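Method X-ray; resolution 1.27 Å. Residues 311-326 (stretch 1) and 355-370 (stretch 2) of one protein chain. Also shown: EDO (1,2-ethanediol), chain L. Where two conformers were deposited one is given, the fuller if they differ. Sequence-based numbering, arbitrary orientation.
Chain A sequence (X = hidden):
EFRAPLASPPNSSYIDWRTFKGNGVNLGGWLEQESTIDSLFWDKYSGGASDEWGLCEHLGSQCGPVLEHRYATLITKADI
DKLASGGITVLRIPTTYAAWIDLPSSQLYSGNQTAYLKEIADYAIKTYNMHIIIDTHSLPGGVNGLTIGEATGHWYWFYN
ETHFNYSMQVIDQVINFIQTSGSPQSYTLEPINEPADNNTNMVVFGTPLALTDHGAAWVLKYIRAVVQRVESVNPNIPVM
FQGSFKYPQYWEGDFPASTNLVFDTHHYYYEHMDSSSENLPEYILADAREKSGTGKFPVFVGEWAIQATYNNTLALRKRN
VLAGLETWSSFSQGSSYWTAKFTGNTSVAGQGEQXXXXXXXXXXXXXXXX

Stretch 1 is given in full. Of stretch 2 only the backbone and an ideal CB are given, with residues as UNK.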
# COMPACT_ATOMS: atom_id res chain seq x y z
N ASN A 311 3.93 -4.52 18.20
CA ASN A 311 4.13 -5.83 18.85
C ASN A 311 5.40 -6.51 18.33
O ASN A 311 5.37 -7.67 17.91
CB ASN A 311 2.94 -6.76 18.59
CG ASN A 311 1.66 -6.23 19.20
OD1 ASN A 311 1.69 -5.35 20.04
ND2 ASN A 311 0.53 -6.73 18.72
N ASN A 312 6.51 -5.81 18.48
CA ASN A 312 7.83 -6.43 18.26
C ASN A 312 8.16 -7.38 19.39
O ASN A 312 7.98 -6.99 20.58
CB ASN A 312 8.94 -5.40 18.10
CG ASN A 312 8.84 -4.67 16.75
OD1 ASN A 312 9.31 -5.23 15.75
ND2 ASN A 312 8.26 -3.47 16.74
N THR A 313 8.63 -8.53 19.02
CA THR A 313 9.15 -9.50 20.01
C THR A 313 10.54 -9.94 19.66
O THR A 313 10.88 -10.29 18.49
CB THR A 313 8.18 -10.67 20.18
OG1 THR A 313 8.21 -11.51 19.04
CG2 THR A 313 6.72 -10.29 20.27
N LEU A 314 11.35 -10.02 20.69
CA LEU A 314 12.70 -10.53 20.52
C LEU A 314 12.76 -12.00 20.16
O LEU A 314 13.72 -12.49 19.57
CB LEU A 314 13.48 -10.21 21.80
CG LEU A 314 13.58 -8.73 22.14
CD1 LEU A 314 14.10 -8.53 23.55
CD2 LEU A 314 14.50 -8.04 21.18
N ALA A 315 11.75 -12.76 20.66
CA ALA A 315 11.74 -14.21 20.50
C ALA A 315 11.66 -14.63 19.01
O ALA A 315 12.11 -15.73 18.72
CB ALA A 315 10.55 -14.78 21.28
N LEU A 316 11.07 -13.80 18.15
CA LEU A 316 10.82 -14.19 16.76
C LEU A 316 11.89 -13.61 15.83
O LEU A 316 11.70 -13.74 14.66
CB LEU A 316 9.43 -13.72 16.35
CG LEU A 316 8.26 -14.55 16.95
CD1 LEU A 316 6.92 -13.92 16.63
CD2 LEU A 316 8.32 -15.97 16.44
N ARG A 317 12.93 -13.03 16.35
CA ARG A 317 13.94 -12.37 15.47
C ARG A 317 14.60 -13.40 14.59
O ARG A 317 14.75 -13.18 13.36
CB ARG A 317 15.00 -11.63 16.29
CG ARG A 317 14.47 -10.37 16.94
CD ARG A 317 15.55 -9.72 17.78
NE ARG A 317 15.95 -10.56 18.92
CZ ARG A 317 17.03 -10.37 19.65
NH1 ARG A 317 17.83 -9.32 19.45
NH2 ARG A 317 17.27 -11.19 20.65
N LYS A 318 15.00 -14.54 15.14
CA LYS A 318 15.68 -15.56 14.29
C LYS A 318 14.74 -16.06 13.19
O LYS A 318 15.15 -16.10 12.02
CB LYS A 318 16.20 -16.74 15.13
CG LYS A 318 16.81 -17.88 14.32
CD LYS A 318 17.44 -18.96 15.17
CE LYS A 318 18.14 -20.03 14.35
NZ LYS A 318 18.63 -21.14 15.19
N ARG A 319 13.51 -16.41 13.56
CA ARG A 319 12.51 -16.90 12.58
C ARG A 319 12.28 -15.84 11.48
O ARG A 319 12.24 -16.22 10.30
CB ARG A 319 11.20 -17.22 13.30
CG ARG A 319 10.04 -17.58 12.39
CD ARG A 319 9.15 -16.37 12.13
NE ARG A 319 7.75 -16.71 12.34
CZ ARG A 319 6.78 -15.85 12.60
NH1 ARG A 319 7.04 -14.56 12.70
NH2 ARG A 319 5.54 -16.29 12.76
N ASN A 320 12.17 -14.57 11.88
CA ASN A 320 11.90 -13.45 10.94
C ASN A 320 13.09 -13.19 10.01
O ASN A 320 12.86 -13.00 8.80
CB ASN A 320 11.42 -12.21 11.69
CG ASN A 320 9.98 -12.35 12.16
OD1 ASN A 320 9.22 -13.11 11.58
ND2 ASN A 320 9.61 -11.62 13.19
N VAL A 321 14.31 -13.16 10.54
CA VAL A 321 15.50 -12.94 9.65
C VAL A 321 15.60 -14.08 8.66
O VAL A 321 15.80 -13.86 7.44
CB VAL A 321 16.82 -12.80 10.42
CG1 VAL A 321 18.02 -12.69 9.49
CG2 VAL A 321 16.80 -11.64 11.33
N LEU A 322 15.50 -15.33 9.13
CA LEU A 322 15.63 -16.48 8.22
C LEU A 322 14.50 -16.51 7.20
O LEU A 322 14.74 -16.85 6.03
CB LEU A 322 15.70 -17.78 9.03
CG LEU A 322 16.95 -17.92 9.91
CD1 LEU A 322 16.87 -19.25 10.66
CD2 LEU A 322 18.21 -17.87 9.11
N ALA A 323 13.27 -16.16 7.61
CA ALA A 323 12.13 -16.11 6.68
C ALA A 323 12.43 -15.11 5.54
O ALA A 323 12.18 -15.36 4.36
CB ALA A 323 10.84 -15.79 7.39
N GLY A 324 12.90 -13.95 5.92
CA GLY A 324 13.20 -12.94 4.90
C GLY A 324 14.31 -13.40 4.01
O GLY A 324 14.21 -13.29 2.76
N LEU A 325 15.44 -13.89 4.54
CA LEU A 325 16.55 -14.33 3.69
C LEU A 325 16.06 -15.36 2.66
O LEU A 325 16.37 -15.28 1.44
CB LEU A 325 17.67 -14.95 4.51
CG LEU A 325 18.41 -13.96 5.38
CD1 LEU A 325 19.50 -14.68 6.18
CD2 LEU A 325 19.10 -12.86 4.60
N GLU A 326 15.28 -16.32 3.12
CA GLU A 326 14.81 -17.41 2.24
C GLU A 326 13.88 -16.87 1.14
O GLU A 326 13.96 -17.30 -0.04
CB GLU A 326 14.05 -18.51 3.02
CG GLU A 326 14.95 -19.41 3.84
CD GLU A 326 14.19 -20.36 4.75
OE1 GLU A 326 14.83 -20.81 5.74
OE2 GLU A 326 12.90 -20.49 4.55
N UNK A 355 18.43 -1.32 18.31
CA UNK A 355 19.62 -2.15 18.21
C UNK A 355 19.36 -3.65 18.30
O UNK A 355 20.15 -4.42 17.79
CB UNK A 355 20.60 -1.75 19.31
N UNK A 356 18.25 -4.07 18.91
CA UNK A 356 17.92 -5.51 18.97
C UNK A 356 17.45 -6.07 17.61
O UNK A 356 17.53 -7.27 17.44
CB UNK A 356 16.83 -5.75 20.02
N UNK A 357 16.98 -5.21 16.69
CA UNK A 357 16.34 -5.64 15.43
C UNK A 357 17.15 -5.19 14.21
O UNK A 357 16.87 -5.76 13.16
CB UNK A 357 14.92 -5.08 15.34
N UNK A 358 18.07 -4.25 14.33
CA UNK A 358 18.77 -3.63 13.17
C UNK A 358 20.26 -3.95 13.11
O UNK A 358 20.91 -3.43 12.18
CB UNK A 358 18.60 -2.11 13.21
N UNK A 359 20.82 -4.74 14.03
CA UNK A 359 22.27 -5.04 14.06
C UNK A 359 22.54 -6.42 13.56
O UNK A 359 22.29 -7.43 14.27
CB UNK A 359 22.84 -4.89 15.47
N UNK A 360 23.01 -6.56 12.34
CA UNK A 360 23.23 -7.90 11.78
C UNK A 360 24.32 -8.66 12.53
O UNK A 360 24.25 -9.87 12.64
CB UNK A 360 23.60 -7.80 10.30
N UNK A 361 25.37 -7.98 13.00
CA UNK A 361 26.48 -8.68 13.71
C UNK A 361 25.90 -9.33 14.98
O UNK A 361 26.37 -10.42 15.31
CB UNK A 361 27.61 -7.72 14.06
N UNK A 362 24.92 -8.70 15.61
CA UNK A 362 24.27 -9.32 16.81
C UNK A 362 23.67 -10.64 16.39
O UNK A 362 23.80 -11.68 17.10
CB UNK A 362 23.19 -8.42 17.41
N UNK A 363 22.97 -10.71 15.26
CA UNK A 363 22.37 -11.98 14.80
C UNK A 363 23.43 -13.06 14.62
O UNK A 363 23.23 -14.25 14.90
CB UNK A 363 21.62 -11.77 13.48
N UNK A 364 24.57 -12.71 14.01
CA UNK A 364 25.65 -13.68 13.79
C UNK A 364 26.12 -14.19 15.19
O UNK A 364 26.28 -15.41 15.33
CB UNK A 364 26.80 -13.05 13.01
N UNK A 365 26.38 -13.29 16.11
CA UNK A 365 26.96 -13.66 17.44
C UNK A 365 25.94 -14.51 18.22
O UNK A 365 26.37 -15.25 19.17
CB UNK A 365 27.33 -12.41 18.24
N UNK A 366 24.63 -14.36 18.00
CA UNK A 366 23.56 -15.18 18.66
C UNK A 366 23.43 -16.52 17.95
O UNK A 366 22.55 -17.31 18.39
CB UNK A 366 22.21 -14.45 18.65
N UNK A 367 24.17 -16.81 16.89
CA UNK A 367 24.20 -18.10 16.20
C UNK A 367 22.97 -18.32 15.32
O UNK A 367 22.61 -19.46 15.02
CB UNK A 367 24.31 -19.23 17.22
N UNK A 368 22.35 -17.24 14.82
CA UNK A 368 21.16 -17.38 13.93
C UNK A 368 21.49 -18.15 12.66
O UNK A 368 20.51 -18.77 12.08
CB UNK A 368 20.61 -16.00 13.55
N UNK A 369 22.73 -18.14 12.18
CA UNK A 369 23.10 -18.71 10.87
C UNK A 369 23.88 -20.03 11.03
O UNK A 369 24.31 -20.57 10.00
CB UNK A 369 23.94 -17.70 10.08
N UNK A 370 23.97 -20.54 12.25
CA UNK A 370 24.73 -21.79 12.53
C UNK A 370 24.00 -22.99 11.90
O UNK A 370 22.77 -22.92 11.88
CB UNK A 370 24.90 -22.00 14.04
C1 EDO L . 23.96 -14.88 5.65
O1 EDO L . 24.18 -14.23 6.83
C2 EDO L . 23.17 -16.11 5.76
O2 EDO L . 22.86 -16.58 4.43

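Position 355 points its CA-to-CB bond away from stretch 1 and finds nothing of it nearby, so many residues would serve, polar ones especially. It is Lys355.

At position 356 the bond points toward stretch 1, and the ideal CB sits tightly, 3.5 Å from Leu314 CD2 and 3.8 Å from Arg317 NH1. A compact side chain fits, and the nearby guanidinium favours an acid or a neutral polar group. The residue is Asp356. Its backbone makes the firmest link, Arg317 NH1 donating to Asp356 O at 2.9 Å and nearly straight. Toward Arg317 the carboxylate offers charge alone: OD1 is 4.4 Å from Arg317 NH1 and well out of the guanidinium plane. Asp356 OD1 also lies 3.7 Å from Lys355 NZ in a long salt bridge. Arg317 NE is meanwhile bonded to Leu314 O at 3.0 Å, which helps fix the guanidinium.

Position 357 points sideways, its ideal CB 5.3 Å from Arg317 CD. A long side chain could reach the loop at Asn312 to Leu314; an aromatic, leucine or methionine would suit. Tyr357 fills the space, with CE2 3.8 Å from Arg317 CG and CZ 3.7 Å from Leu314 CD2. Its OH lies 3.3 Å from Leu314 N, but the angle is poor for a hydrogen bond; that hydroxyl is bonded elsewhere in the structure.

Positions 358 and 359 are out of reach. The former is Trp358. The latter precedes a helix, where serine, threonine, aspartate or asparagine commonly cap; here Cys359 SG accepts a weak capping bond from the backbone N of position 362 at 3.7 Å.

Position 360 points sideways, with no stretch 1 atom near its ideal CB, so only a long side chain can reach Val321 and Leu325. Tyr360 does so: its OH is 3.8 Å from Leu325 CD1 and 2.5 Å from O1 of the ethanediol.

Positions 361, 364 and 365 are out of reach and little constrained by stretch 1: Glu361, Ile364 and Asp365. Position 362 points toward stretch 1, but no atom of it is within 5.5 Å of the ideal CB, so a small or medium side chain, polar or apolar, would suit. Thr362 comes no nearer than 4.7 Å, from CG2 to Arg317 NH1.

At 363 the ideal CB is 5.3 Å from Val321 CG2, inviting a large apolar group. Phe363 lays a ring face against that methyl, CE2 to Val321 CG2 being 3.5 Å.

Position 366 also points toward stretch 1 but is distant, suiting a polar residue, Glu366. At 367 positive phi favours glycine, and Gly367 closes the helix in a Schellman motif.

At 368 the ideal CB is 4.3 Å from Lys318 CG; a flat ring could cover that aliphatic chain, though leucine or methionine might also pack. Tyr368 places its ring face under Lys318 CB, 3.7 Å from the centroid. Its OH lies over the Arg317 guanidinium, 3.6 Å from NH2, and shares a water with Leu314 O and Lys318 N.

Position 369 is sideways, within reach of an apolar patch for a long hydrophobic residue. Phe369 CE1 packs 3.7 Å from Leu325 CD1 and 3.9 Å from Val321 CG1. Position 370 ends a type I turn begun at Gly367; its CA-to-CB bond points sideways without contact, and stretch 1 sets little limit on it, so a polar residue serves; it is Asn370.

Stretch 2, residues 355-370: KDYWCYETFIDEGYFN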
# COMPACT_ATOMS: atom_id res chain seq x y z
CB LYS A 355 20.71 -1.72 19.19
CG LYS A 355 20.36 -1.92 20.66
CD LYS A 355 21.46 -1.52 21.61
CE LYS A 355 21.01 -1.60 23.06
NZ LYS A 355 20.34 -2.90 23.33
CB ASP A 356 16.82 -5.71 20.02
CG ASP A 356 17.26 -5.34 21.45
OD1 ASP A 356 18.39 -5.67 21.79
OD2 ASP A 356 16.48 -4.68 22.11
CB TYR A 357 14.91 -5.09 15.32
CG TYR A 357 14.02 -5.55 16.48
CD1 TYR A 357 13.95 -4.82 17.64
CD2 TYR A 357 13.30 -6.74 16.38
CE1 TYR A 357 13.13 -5.24 18.69
CE2 TYR A 357 12.50 -7.19 17.43
CZ TYR A 357 12.44 -6.42 18.56
OH TYR A 357 11.61 -6.87 19.58
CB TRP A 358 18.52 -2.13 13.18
CG TRP A 358 17.13 -1.68 12.94
CD1 TRP A 358 16.13 -1.65 13.85
CD2 TRP A 358 16.59 -1.18 11.72
NE1 TRP A 358 14.99 -1.14 13.27
CE2 TRP A 358 15.25 -0.86 11.93
CE3 TRP A 358 17.13 -1.01 10.42
CZ2 TRP A 358 14.43 -0.33 10.93
CZ3 TRP A 358 16.32 -0.48 9.45
CH2 TRP A 358 15.00 -0.13 9.67
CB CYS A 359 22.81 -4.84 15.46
SG CYS A 359 24.61 -5.02 15.46
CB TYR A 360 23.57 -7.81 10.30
CG TYR A 360 23.28 -9.05 9.53
CD1 TYR A 360 22.00 -9.33 9.07
CD2 TYR A 360 24.24 -10.03 9.31
CE1 TYR A 360 21.72 -10.45 8.33
CE2 TYR A 360 23.98 -11.17 8.57
CZ TYR A 360 22.71 -11.39 8.05
OH TYR A 360 22.40 -12.49 7.30
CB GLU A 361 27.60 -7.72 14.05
CG GLU A 361 28.43 -7.35 12.83
CD GLU A 361 29.70 -6.59 13.15
OE1 GLU A 361 29.79 -6.09 14.27
OE2 GLU A 361 30.44 -6.32 12.24
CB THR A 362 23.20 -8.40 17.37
OG1 THR A 362 23.86 -7.26 17.94
CG2 THR A 362 22.36 -9.09 18.42
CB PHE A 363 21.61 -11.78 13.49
CG PHE A 363 20.51 -10.76 13.52
CD1 PHE A 363 19.83 -10.42 14.67
CD2 PHE A 363 20.12 -10.13 12.35
CE1 PHE A 363 18.78 -9.53 14.67
CE2 PHE A 363 19.08 -9.23 12.34
CZ PHE A 363 18.38 -8.95 13.49
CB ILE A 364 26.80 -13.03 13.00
CG1 ILE A 364 26.31 -12.67 11.59
CG2 ILE A 364 27.96 -14.00 12.91
CD1 ILE A 364 27.33 -11.91 10.72
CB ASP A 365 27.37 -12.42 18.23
CG ASP A 365 28.72 -11.87 17.78
OD1 ASP A 365 29.36 -12.51 16.98
OD2 ASP A 365 29.07 -10.82 18.20
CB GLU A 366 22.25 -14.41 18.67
CG GLU A 366 22.27 -13.17 19.52
CD GLU A 366 22.34 -13.54 21.00
OE1 GLU A 366 21.31 -13.92 21.56
OE2 GLU A 366 23.43 -13.56 21.52
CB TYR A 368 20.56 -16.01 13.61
CG TYR A 368 19.85 -15.32 14.73
CD1 TYR A 368 19.91 -15.80 16.03
CD2 TYR A 368 19.12 -14.16 14.54
CE1 TYR A 368 19.21 -15.22 17.07
CE2 TYR A 368 18.51 -13.50 15.61
CZ TYR A 368 18.56 -14.03 16.88
OH TYR A 368 17.90 -13.49 17.98
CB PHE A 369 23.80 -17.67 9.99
CG PHE A 369 23.07 -16.35 10.01
CD1 PHE A 369 21.78 -16.24 9.46
CD2 PHE A 369 23.61 -15.23 10.60
CE1 PHE A 369 21.07 -15.07 9.56
CE2 PHE A 369 22.90 -14.04 10.67
CZ PHE A 369 21.63 -13.98 10.15
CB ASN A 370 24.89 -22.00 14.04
CG ASN A 370 25.92 -21.09 14.64
OD1 ASN A 370 26.85 -20.69 13.97
ND2 ASN A 370 25.80 -20.84 15.93
O HOH W 1 15.10 -15.05 18.03
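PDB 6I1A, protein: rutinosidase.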